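Uncharacterized protein (Wolinella succinogenes, PDB 3JYG) is of unknown function but belongs to the 6-pyruvoyl tetrahydropterin synthase family and, in a trimer of identical chains, carries a zinc ion held by three histidines. Local coordinates at residues 9-14 / 46-51; 67-72 / 150-155; 92-97 / 127-132. All coordinates share one frame; numbering follows the deposited sequence. Where two conformers were deposited one is given.

Contact 1 of 3, residues 9-14 / 46-51; sequences KEFDFC and VIVHLE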
loop_
_atom_site.group_PDB
_atom_site.type_symbol
_atom_site.label_atom_id
_atom_site.label_comp_id
_atom_site.label_asym_id
_atom_site.label_seq_id
_atom_site.Cartn_x
_atom_site.Cartn_y
_atom_site.Cartn_z
ATOM N N LYS A 9 -6.774 -3.843 -8.278
ATOM C CA LYS A 9 -7.034 -2.724 -9.162
ATOM C C LYS A 9 -7.821 -1.659 -8.433
ATOM O O LYS A 9 -8.725 -1.990 -7.666
ATOM C CB LYS A 9 -7.765 -3.190 -10.423
ATOM C CG LYS A 9 -8.176 -2.027 -11.327
ATOM C CD LYS A 9 -8.095 -2.310 -12.832
ATOM C CE LYS A 9 -8.185 -0.968 -13.574
ATOM N NZ LYS A 9 -8.567 -1.157 -15.001
ATOM N N GLU A 10 -7.457 -0.404 -8.714
ATOM C CA GLU A 10 -8.009 0.830 -8.110
ATOM C C GLU A 10 -9.113 1.453 -8.975
ATOM O O GLU A 10 -9.050 1.418 -10.229
ATOM C CB GLU A 10 -6.897 1.879 -7.868
ATOM C CG GLU A 10 -5.646 1.296 -7.154
ATOM C CD GLU A 10 -4.622 2.348 -6.689
ATOM O OE1 GLU A 10 -4.665 3.523 -7.132
ATOM O OE2 GLU A 10 -3.766 1.993 -5.857
ATOM N N PHE A 11 -10.120 2.004 -8.295
ATOM C CA PHE A 11 -11.248 2.694 -8.946
ATOM C C PHE A 11 -11.592 3.947 -8.134
ATOM O O PHE A 11 -11.815 3.858 -6.925
ATOM C CB PHE A 11 -12.464 1.790 -9.035
ATOM C CG PHE A 11 -12.185 0.454 -9.649
ATOM C CD1 PHE A 11 -11.724 -0.610 -8.861
ATOM C CD2 PHE A 11 -12.373 0.253 -11.016
ATOM C CE1 PHE A 11 -11.493 -1.870 -9.440
ATOM C CE2 PHE A 11 -12.140 -1.007 -11.593
ATOM C CZ PHE A 11 -11.680 -2.046 -10.803
ATOM N N ASP A 12 -11.571 5.104 -8.785
ATOM C CA ASP A 12 -11.752 6.390 -8.109
ATOM C C ASP A 12 -13.126 7.001 -8.391
ATOM O O ASP A 12 -13.685 6.779 -9.457
ATOM C CB ASP A 12 -10.652 7.362 -8.582
ATOM C CG ASP A 12 -9.261 6.810 -8.344
ATOM O OD1 ASP A 12 -8.486 6.678 -9.310
ATOM O OD2 ASP A 12 -8.941 6.459 -7.201
ATOM N N PHE A 13 -13.675 7.752 -7.426
ATOM C CA PHE A 13 -14.917 8.524 -7.593
ATOM C C PHE A 13 -15.017 9.576 -6.505
ATOM O O PHE A 13 -14.332 9.502 -5.491
ATOM C CB PHE A 13 -16.213 7.664 -7.618
ATOM C CG PHE A 13 -16.567 6.974 -6.283
ATOM C CD1 PHE A 13 -15.859 5.847 -5.857
ATOM C CD2 PHE A 13 -17.622 7.442 -5.478
ATOM C CE1 PHE A 13 -16.169 5.189 -4.678
ATOM C CE2 PHE A 13 -17.935 6.796 -4.260
ATOM C CZ PHE A 13 -17.222 5.651 -3.873
ATOM N N CYS A 14 -15.864 10.566 -6.743
ATOM C CA CYS A 14 -16.139 11.636 -5.776
ATOM C C CYS A 14 -17.593 11.524 -5.354
ATOM O O CYS A 14 -18.438 11.185 -6.178
ATOM C CB CYS A 14 -15.858 13.025 -6.391
ATOM S SG CYS A 14 -14.278 13.151 -7.223
ATOM N N VAL A 46 -11.640 2.842 -4.382
ATOM C CA VAL A 46 -11.914 1.414 -4.133
ATOM C C VAL A 46 -10.706 0.592 -4.629
ATOM O O VAL A 46 -10.272 0.772 -5.784
ATOM C CB VAL A 46 -13.167 0.918 -4.855
ATOM C CG1 VAL A 46 -13.568 -0.489 -4.314
ATOM C CG2 VAL A 46 -14.352 1.867 -4.617
ATOM N N ILE A 47 -10.178 -0.313 -3.797
ATOM C CA ILE A 47 -9.173 -1.257 -4.276
ATOM C C ILE A 47 -9.675 -2.698 -4.118
ATOM O O ILE A 47 -9.909 -3.150 -2.989
ATOM C CB ILE A 47 -7.830 -1.117 -3.526
ATOM C CG1 ILE A 47 -7.437 0.355 -3.434
ATOM C CG2 ILE A 47 -6.733 -1.977 -4.271
ATOM C CD1 ILE A 47 -6.058 0.638 -2.835
ATOM N N VAL A 48 -9.805 -3.404 -5.244
ATOM C CA VAL A 48 -10.332 -4.791 -5.266
ATOM C C VAL A 48 -9.163 -5.778 -5.381
ATOM O O VAL A 48 -8.341 -5.631 -6.281
ATOM C CB VAL A 48 -11.273 -4.989 -6.490
ATOM C CG1 VAL A 48 -11.703 -6.460 -6.647
ATOM C CG2 VAL A 48 -12.451 -4.085 -6.378
ATOM N N HIS A 49 -9.071 -6.743 -4.471
ATOM C CA HIS A 49 -8.007 -7.745 -4.523
ATOM C C HIS A 49 -8.604 -9.093 -4.885
ATOM O O HIS A 49 -9.569 -9.547 -4.236
ATOM C CB HIS A 49 -7.270 -7.828 -3.179
ATOM C CG HIS A 49 -6.652 -6.538 -2.752
ATOM N ND1 HIS A 49 -5.316 -6.272 -2.921
ATOM C CD2 HIS A 49 -7.188 -5.445 -2.155
ATOM C CE1 HIS A 49 -5.046 -5.076 -2.411
ATOM N NE2 HIS A 49 -6.175 -4.547 -1.960
ATOM N N LEU A 50 -8.088 -9.689 -5.964
ATOM C CA LEU A 50 -8.640 -10.926 -6.486
ATOM C C LEU A 50 -7.509 -11.922 -6.348
ATOM O O LEU A 50 -6.347 -11.511 -6.431
ATOM C CB LEU A 50 -9.040 -10.786 -7.962
ATOM C CG LEU A 50 -10.179 -9.811 -8.322
ATOM C CD1 LEU A 50 -10.585 -9.974 -9.796
ATOM C CD2 LEU A 50 -11.406 -10.023 -7.372
ATOM N N GLU A 51 -7.841 -13.201 -6.146
ATOM C CA GLU A 51 -6.858 -14.239 -5.786
ATOM C C GLU A 51 -7.112 -15.604 -6.443
ATOM O O GLU A 51 -8.259 -16.038 -6.564
ATOM C CB GLU A 51 -6.853 -14.371 -4.234
ATOM C CG GLU A 51 -5.989 -15.455 -3.687
ATOM C CD GLU A 51 -6.004 -15.539 -2.173
ATOM O OE1 GLU A 51 -5.415 -14.665 -1.519
ATOM O OE2 GLU A 51 -6.576 -16.510 -1.633
#
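Phe11 and Val46 face each other as a hydrogen-bonded antiparallel pair, exchanging two backbone bonds: Phe11 N to Val46 O (2.8 Å) and the straighter Val46 N to Phe11 O (2.7 Å, 166° at the hydrogen). Lys9 and Val48 repeat the exchange, with Val48 N on Lys9 O at 3.0 Å. Between them Glu10 and Ile47 form a non-hydrogen-bonded pair, where Glu10 CA comes within 3.2 Å of Val46 O in a CA-H...O contact. On the face carrying Phe11, Val46 and Val48, the Phe11 ring presents CE1 to Val48 CG2 at 3.9 Å, and Val46 O lies at the ring edge. Phe13 has CG between its backbone N and carbonyl carbon (chi1 68°), and its CE1 meets Val46 CG2 at 3.8 Å, the methyl near the ring plane. Helix 67-77 covers this face, Phe69 meeting Phe11 edge-to-face and packing on Val48. On the other face Glu10 and Ile47 run side by side, Glu10 OE2 4.0 Å from Ile47 CD1. Glu10 OE1 and Asp12 OD2 both form salt bridges to Lys45, while Asp12 OD1 pairs with Lys173 of the second subunit. That subunit adds a strand at Lys9, extending the sheet. The faces differ in chemistry: Phe11, Val46 and Val48 pack beneath helix 67-77, whereas beside the aliphatic Ile47 the carboxylates of Glu10 and Asp12 meet lysines, one from the neighbouring chain.

Contact 2 of 3, residues 67-72 / 150-155; sequences NWFKRF and ELLRSR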
loop_
_atom_site.group_PDB
_atom_site.type_symbol
_atom_site.label_atom_id
_atom_site.label_comp_id
_atom_site.label_asym_id
_atom_site.label_seq_id
_atom_site.Cartn_x
_atom_site.Cartn_y
_atom_site.Cartn_z
ATOM N N ASN A 67 -13.941 -4.346 -15.590
ATOM C CA ASN A 67 -14.563 -3.225 -16.336
ATOM C C ASN A 67 -16.039 -2.987 -15.985
ATOM O O ASN A 67 -16.469 -1.862 -15.861
ATOM C CB ASN A 67 -14.374 -3.371 -17.868
ATOM C CG ASN A 67 -12.936 -3.086 -18.328
ATOM O OD1 ASN A 67 -12.088 -2.557 -17.577
ATOM N ND2 ASN A 67 -12.652 -3.453 -19.572
ATOM N N TRP A 68 -16.811 -4.053 -15.839
ATOM C CA TRP A 68 -18.209 -3.941 -15.393
ATOM C C TRP A 68 -18.323 -3.269 -14.017
ATOM O O TRP A 68 -19.362 -2.665 -13.682
ATOM C CB TRP A 68 -18.891 -5.312 -15.317
ATOM C CG TRP A 68 -18.295 -6.139 -14.229
ATOM C CD1 TRP A 68 -17.160 -6.889 -14.319
ATOM C CD2 TRP A 68 -18.741 -6.246 -12.867
ATOM N NE1 TRP A 68 -16.873 -7.462 -13.109
ATOM C CE2 TRP A 68 -17.828 -7.094 -12.200
ATOM C CE3 TRP A 68 -19.810 -5.705 -12.147
ATOM C CZ2 TRP A 68 -17.964 -7.437 -10.846
ATOM C CZ3 TRP A 68 -19.933 -6.027 -10.804
ATOM C CH2 TRP A 68 -19.007 -6.894 -10.168
ATOM N N PHE A 69 -17.281 -3.426 -13.210
ATOM C CA PHE A 69 -17.310 -2.878 -11.868
ATOM C C PHE A 69 -16.922 -1.413 -11.952
ATOM O O PHE A 69 -17.509 -0.593 -11.257
ATOM C CB PHE A 69 -16.382 -3.653 -10.937
ATOM C CG PHE A 69 -16.327 -3.097 -9.533
ATOM C CD1 PHE A 69 -17.357 -3.341 -8.639
ATOM C CD2 PHE A 69 -15.221 -2.381 -9.097
ATOM C CE1 PHE A 69 -17.304 -2.868 -7.359
ATOM C CE2 PHE A 69 -15.149 -1.905 -7.806
ATOM C CZ PHE A 69 -16.195 -2.142 -6.927
ATOM N N LYS A 70 -15.962 -1.096 -12.840
ATOM C CA LYS A 70 -15.630 0.274 -13.200
ATOM C C LYS A 70 -16.880 1.044 -13.636
ATOM O O LYS A 70 -17.119 2.152 -13.184
ATOM C CB LYS A 70 -14.594 0.319 -14.341
ATOM C CG LYS A 70 -13.963 1.684 -14.495
ATOM C CD LYS A 70 -12.680 1.692 -15.366
ATOM C CE LYS A 70 -11.886 2.978 -15.093
ATOM N NZ LYS A 70 -12.663 4.186 -15.482
ATOM N N ARG A 71 -17.674 0.429 -14.506
ATOM C CA ARG A 71 -18.865 1.059 -15.050
ATOM C C ARG A 71 -19.846 1.377 -13.929
ATOM O O ARG A 71 -20.381 2.471 -13.874
ATOM C CB ARG A 71 -19.516 0.166 -16.098
ATOM C CG ARG A 71 -20.390 0.956 -17.108
ATOM C CD ARG A 71 -20.923 0.033 -18.221
ATOM N NE ARG A 71 -21.515 -1.137 -17.594
ATOM C CZ ARG A 71 -21.990 -2.210 -18.223
ATOM N NH1 ARG A 71 -21.980 -2.291 -19.553
ATOM N NH2 ARG A 71 -22.480 -3.208 -17.499
ATOM N N PHE A 72 -20.073 0.409 -13.057
ATOM C CA PHE A 72 -20.862 0.605 -11.849
ATOM C C PHE A 72 -20.431 1.809 -10.970
ATOM O O PHE A 72 -21.237 2.690 -10.690
ATOM C CB PHE A 72 -20.918 -0.686 -11.023
ATOM C CG PHE A 72 -21.642 -0.513 -9.720
ATOM C CD1 PHE A 72 -23.038 -0.478 -9.687
ATOM C CD2 PHE A 72 -20.943 -0.306 -8.538
ATOM C CE1 PHE A 72 -23.732 -0.293 -8.489
ATOM C CE2 PHE A 72 -21.645 -0.100 -7.326
ATOM C CZ PHE A 72 -23.044 -0.099 -7.314
ATOM N N GLU A 150 -19.482 -7.408 -0.891
ATOM C CA GLU A 150 -20.643 -8.287 -1.143
ATOM C C GLU A 150 -20.994 -8.314 -2.612
ATOM O O GLU A 150 -21.279 -9.378 -3.187
ATOM C CB GLU A 150 -21.900 -7.832 -0.412
ATOM C CG GLU A 150 -21.814 -7.853 1.048
ATOM C CD GLU A 150 -23.218 -7.901 1.695
ATOM O OE1 GLU A 150 -24.144 -7.204 1.211
ATOM O OE2 GLU A 150 -23.386 -8.643 2.679
ATOM N N LEU A 151 -20.997 -7.130 -3.224
ATOM C CA LEU A 151 -21.363 -7.005 -4.602
ATOM C C LEU A 151 -20.406 -7.853 -5.500
ATOM O O LEU A 151 -20.839 -8.613 -6.379
ATOM C CB LEU A 151 -21.360 -5.510 -4.973
ATOM C CG LEU A 151 -21.593 -5.126 -6.433
ATOM C CD1 LEU A 151 -22.861 -5.839 -6.924
ATOM C CD2 LEU A 151 -21.781 -3.625 -6.495
ATOM N N LEU A 152 -19.105 -7.738 -5.241
ATOM C CA LEU A 152 -18.093 -8.433 -6.025
ATOM C C LEU A 152 -18.168 -9.919 -5.756
ATOM O O LEU A 152 -18.126 -10.711 -6.686
ATOM C CB LEU A 152 -16.685 -7.901 -5.709
ATOM C CG LEU A 152 -16.404 -6.475 -6.210
ATOM C CD1 LEU A 152 -15.354 -5.815 -5.350
ATOM C CD2 LEU A 152 -15.950 -6.514 -7.682
ATOM N N ARG A 153 -18.291 -10.317 -4.499
ATOM C CA ARG A 153 -18.393 -11.774 -4.240
ATOM C C ARG A 153 -19.520 -12.434 -5.008
ATOM O O ARG A 153 -19.358 -13.561 -5.480
ATOM C CB ARG A 153 -18.505 -12.120 -2.754
ATOM C CG ARG A 153 -17.199 -11.917 -1.986
ATOM C CD ARG A 153 -17.466 -11.978 -0.493
ATOM N NE ARG A 153 -17.732 -13.357 -0.081
ATOM C CZ ARG A 153 -18.134 -13.747 1.136
ATOM N NH1 ARG A 153 -18.372 -12.866 2.138
ATOM N NH2 ARG A 153 -18.338 -15.039 1.333
ATOM N N SER A 154 -20.641 -11.732 -5.176
ATOM C CA SER A 154 -21.835 -12.358 -5.764
ATOM C C SER A 154 -21.762 -12.454 -7.267
ATOM O O SER A 154 -22.515 -13.230 -7.871
ATOM C CB SER A 154 -23.110 -11.616 -5.339
ATOM O OG SER A 154 -23.194 -10.364 -5.981
ATOM N N ARG A 155 -20.861 -11.676 -7.865
ATOM C CA ARG A 155 -20.686 -11.602 -9.336
ATOM C C ARG A 155 -19.451 -12.334 -9.934
ATOM O O ARG A 155 -19.519 -12.764 -11.078
ATOM C CB ARG A 155 -20.629 -10.128 -9.801
ATOM C CG ARG A 155 -21.832 -9.266 -9.425
ATOM C CD ARG A 155 -23.107 -9.732 -10.113
ATOM N NE ARG A 155 -23.880 -8.603 -10.649
ATOM C CZ ARG A 155 -24.656 -7.789 -9.926
ATOM N NH1 ARG A 155 -24.774 -7.949 -8.607
ATOM N NH2 ARG A 155 -25.317 -6.806 -10.526
#
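Leu151, whose CD2 packs on Phe72, takes at its backbone O a hydrogen bond from Ser154 OG, three residues on (3.0 Å), and weaker ones from the backbone N of Ser154 and of Arg155. Ser154 OG is tilted 34° from the carbonyl plane. Across the helices, Leu151 and Phe72 meet tip to tip: the methyl CD2 sits over one face of the ring, 3.9 Å from its centroid and displaced toward the rim on the CE2 side, a CH-pi contact. Leu152 makes a second one, its CD2 over a face of Phe69 and 3.6 Å from Phe69 CD1, the side chains crossing at about a right angle. Phe69 CG is anti to the backbone N (chi1 178°), which carries it toward Leu152. The same Leu152 methyl reaches Trp68 CZ2 at 3.9 Å. Trp68 CH2 meets Arg155 CB at 3.6 Å and CG slightly farther away; although the guanidinium plane is 17° from that of the indole, it is these methylenes that touch the ring. Phe69 CB covers one indole face, over its centre. Arg155 NH2 makes a salt bridge to Glu108, and the Trp68 ring meets Phe28 of the second subunit. Cohesion across these two helices rests on leucine methyls over the faces of Phe69 and Phe72 and on aliphatic atoms against Trp68; the cationic end of Arg155 finds its countercharge outside the two segments.

Contact 3 of 3, residues 92-97 / 127-132; sequences TLLPHF and ELYESF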
loop_
_atom_site.group_PDB
_atom_site.type_symbol
_atom_site.label_atom_id
_atom_site.label_comp_id
_atom_site.label_asym_id
_atom_site.label_seq_id
_atom_site.Cartn_x
_atom_site.Cartn_y
_atom_site.Cartn_z
ATOM N N THR A 92 -36.142 15.332 5.479
ATOM C CA THR A 92 -35.774 16.734 5.299
ATOM C C THR A 92 -35.072 17.018 3.962
ATOM O O THR A 92 -35.366 18.003 3.315
ATOM C CB THR A 92 -34.884 17.179 6.449
ATOM O OG1 THR A 92 -35.658 17.068 7.641
ATOM C CG2 THR A 92 -34.421 18.651 6.291
ATOM N N LEU A 93 -34.170 16.122 3.555
ATOM C CA LEU A 93 -33.397 16.266 2.329
ATOM C C LEU A 93 -34.086 15.705 1.132
ATOM O O LEU A 93 -33.840 16.182 0.045
ATOM C CB LEU A 93 -32.007 15.626 2.465
ATOM C CG LEU A 93 -31.055 16.225 3.504
ATOM C CD1 LEU A 93 -29.863 15.259 3.733
ATOM C CD2 LEU A 93 -30.579 17.570 3.087
ATOM N N LEU A 94 -34.945 14.702 1.324
ATOM C CA LEU A 94 -35.823 14.184 0.248
ATOM C C LEU A 94 -37.334 14.280 0.582
ATOM O O LEU A 94 -38.015 13.251 0.660
ATOM C CB LEU A 94 -35.452 12.725 -0.115
ATOM C CG LEU A 94 -34.064 12.454 -0.719
ATOM C CD1 LEU A 94 -33.075 12.231 0.459
ATOM C CD2 LEU A 94 -34.085 11.242 -1.692
ATOM N N PRO A 95 -37.857 15.521 0.770
ATOM C CA PRO A 95 -39.233 15.721 1.233
ATOM C C PRO A 95 -40.317 15.119 0.331
ATOM O O PRO A 95 -41.350 14.676 0.851
ATOM C CB PRO A 95 -39.348 17.262 1.326
ATOM C CG PRO A 95 -38.364 17.793 0.326
ATOM C CD PRO A 95 -37.177 16.829 0.557
ATOM N N HIS A 96 -40.073 15.038 -0.985
ATOM C CA HIS A 96 -41.025 14.446 -1.918
ATOM C C HIS A 96 -41.135 12.947 -1.784
ATOM O O HIS A 96 -41.986 12.347 -2.425
ATOM C CB HIS A 96 -40.653 14.792 -3.375
ATOM C CG HIS A 96 -40.745 16.251 -3.686
ATOM N ND1 HIS A 96 -39.776 17.155 -3.298
ATOM C CD2 HIS A 96 -41.700 16.971 -4.323
ATOM C CE1 HIS A 96 -40.120 18.367 -3.700
ATOM N NE2 HIS A 96 -41.279 18.281 -4.332
ATOM N N PHE A 97 -40.234 12.342 -1.000
ATOM C CA PHE A 97 -40.154 10.894 -0.831
ATOM C C PHE A 97 -40.061 10.580 0.670
ATOM O O PHE A 97 -39.401 9.621 1.079
ATOM C CB PHE A 97 -38.918 10.331 -1.581
ATOM C CG PHE A 97 -38.983 10.510 -3.084
ATOM C CD1 PHE A 97 -38.434 11.643 -3.691
ATOM C CD2 PHE A 97 -39.634 9.565 -3.873
ATOM C CE1 PHE A 97 -38.529 11.837 -5.067
ATOM C CE2 PHE A 97 -39.720 9.727 -5.238
ATOM C CZ PHE A 97 -39.164 10.867 -5.850
ATOM N N GLU A 127 -32.491 17.903 -10.423
ATOM C CA GLU A 127 -31.050 17.747 -10.263
ATOM C C GLU A 127 -30.763 17.317 -8.840
ATOM O O GLU A 127 -29.838 16.566 -8.592
ATOM C CB GLU A 127 -30.347 19.090 -10.513
ATOM C CG GLU A 127 -30.564 19.613 -11.926
ATOM C CD GLU A 127 -30.344 21.097 -12.076
ATOM O OE1 GLU A 127 -29.902 21.794 -11.093
ATOM O OE2 GLU A 127 -30.598 21.553 -13.210
ATOM N N LEU A 128 -31.543 17.814 -7.897
ATOM C CA LEU A 128 -31.389 17.417 -6.513
ATOM C C LEU A 128 -31.665 15.922 -6.394
ATOM O O LEU A 128 -30.827 15.168 -5.837
ATOM C CB LEU A 128 -32.344 18.236 -5.625
ATOM C CG LEU A 128 -32.626 17.707 -4.232
ATOM C CD1 LEU A 128 -31.336 17.582 -3.434
ATOM C CD2 LEU A 128 -33.590 18.663 -3.495
ATOM N N TYR A 129 -32.824 15.473 -6.896
ATOM C CA TYR A 129 -33.166 14.022 -6.790
ATOM C C TYR A 129 -32.314 13.062 -7.640
ATOM O O TYR A 129 -32.115 11.881 -7.233
ATOM C CB TYR A 129 -34.675 13.772 -6.960
ATOM C CG TYR A 129 -35.465 14.333 -5.790
ATOM C CD1 TYR A 129 -35.382 13.745 -4.517
ATOM C CD2 TYR A 129 -36.270 15.468 -5.931
ATOM C CE1 TYR A 129 -36.089 14.249 -3.438
ATOM C CE2 TYR A 129 -36.986 15.994 -4.829
ATOM C CZ TYR A 129 -36.901 15.359 -3.592
ATOM O OH TYR A 129 -37.572 15.842 -2.485
ATOM N N GLU A 130 -31.789 13.538 -8.778
ATOM C CA GLU A 130 -30.788 12.766 -9.524
ATOM C C GLU A 130 -29.510 12.512 -8.713
ATOM O O GLU A 130 -28.821 11.524 -8.970
ATOM C CB GLU A 130 -30.438 13.364 -10.898
ATOM C CG GLU A 130 -31.655 13.424 -11.840
ATOM C CD GLU A 130 -31.723 12.298 -12.888
ATOM O OE1 GLU A 130 -31.303 11.144 -12.625
ATOM O OE2 GLU A 130 -32.210 12.587 -14.011
ATOM N N SER A 131 -29.211 13.373 -7.734
ATOM C CA SER A 131 -27.972 13.197 -6.921
ATOM C C SER A 131 -27.955 11.964 -6.020
ATOM O O SER A 131 -26.917 11.401 -5.759
ATOM C CB SER A 131 -27.732 14.387 -6.017
ATOM O OG SER A 131 -27.931 15.597 -6.686
ATOM N N PHE A 132 -29.104 11.534 -5.514
ATOM C CA PHE A 132 -29.076 10.605 -4.372
ATOM C C PHE A 132 -28.930 9.138 -4.717
ATOM O O PHE A 132 -29.594 8.645 -5.642
ATOM C CB PHE A 132 -30.334 10.773 -3.526
ATOM C CG PHE A 132 -30.370 12.049 -2.778
ATOM C CD1 PHE A 132 -29.491 12.276 -1.709
ATOM C CD2 PHE A 132 -31.282 13.072 -3.147
ATOM C CE1 PHE A 132 -29.518 13.476 -1.022
ATOM C CE2 PHE A 132 -31.303 14.269 -2.431
ATOM C CZ PHE A 132 -30.455 14.463 -1.383
#
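The Tyr129 ring carries Phe97 on one face and Leu94 at its edge. Phe97 comes edge-on, centroids 5.1 Å apart and planes at 69°, with CD1 3.5 Å from Tyr129 CE1 and Phe97 CE1 above the Tyr129 plane, offset toward the rim. Leu94 CB lies in the ring plane, 3.7 Å from Tyr129 CE1. His96 stands nearly perpendicular to the phenol, its plane turned 85°, and offers ND1 in its own ring plane to Tyr129 OH, a 2.7 Å hydrogen bond that either partner could donate. Pro95 adds CD at 3.2 Å from Tyr129 OH, so the hydroxyl sits against the turn made by Pro95 and His96. Tyr129 CG is anti to its carbonyl carbon (chi1 -68°), which directs it toward segment 92-97. The Phe132 ring is covered by Leu94: CD1 sits over the centre of one face, 3.8 Å from the centroid in a CH-pi contact, and Leu94 CD2 reaches Phe132 CD2 at 3.7 Å; the two side chains slide past each other in opposite directions. Leu94 is the first residue to leave helical geometry after helix 90-93, and its O accepts a hydrogen bond from Phe97 N at 2.9 Å, closing the turn that brings Leu94 and Phe97 to Tyr129. Arg117 donates to His96 O from the loop after strand 110-113. The contact fastens the exit of helix 90-93 to the end of helix 123-131 and the start of strand 132-135, with Val113 of strand 110-113 touching Leu94, Phe97 and Tyr129, and Ile83 of strand 80-84 packing on Leu93, Leu94 and Phe132.

Overall arrangement
Contacts 1 and 2 are buried layers of one core, their centres 10 Å apart: helices 67-77 and 141-155 lie on the sheet face that strands 3-17 and 40-52 present, as in the tunnelling fold of this family. They touch directly, Val48 CG2 reaching Leu152 CD1 at 3.5 Å, and both also reach the second subunit. Contact 3, partly buried, lies on the opposite side of the chain's centre, about 28 Å from contact 1 between centres, and meets no other chain of the assembly. Chemistry follows place: backbone bonds join the strands, methyl-on-ring packing joins the helices, and contact 3 adds a side-chain hydrogen bond to an aromatic cluster.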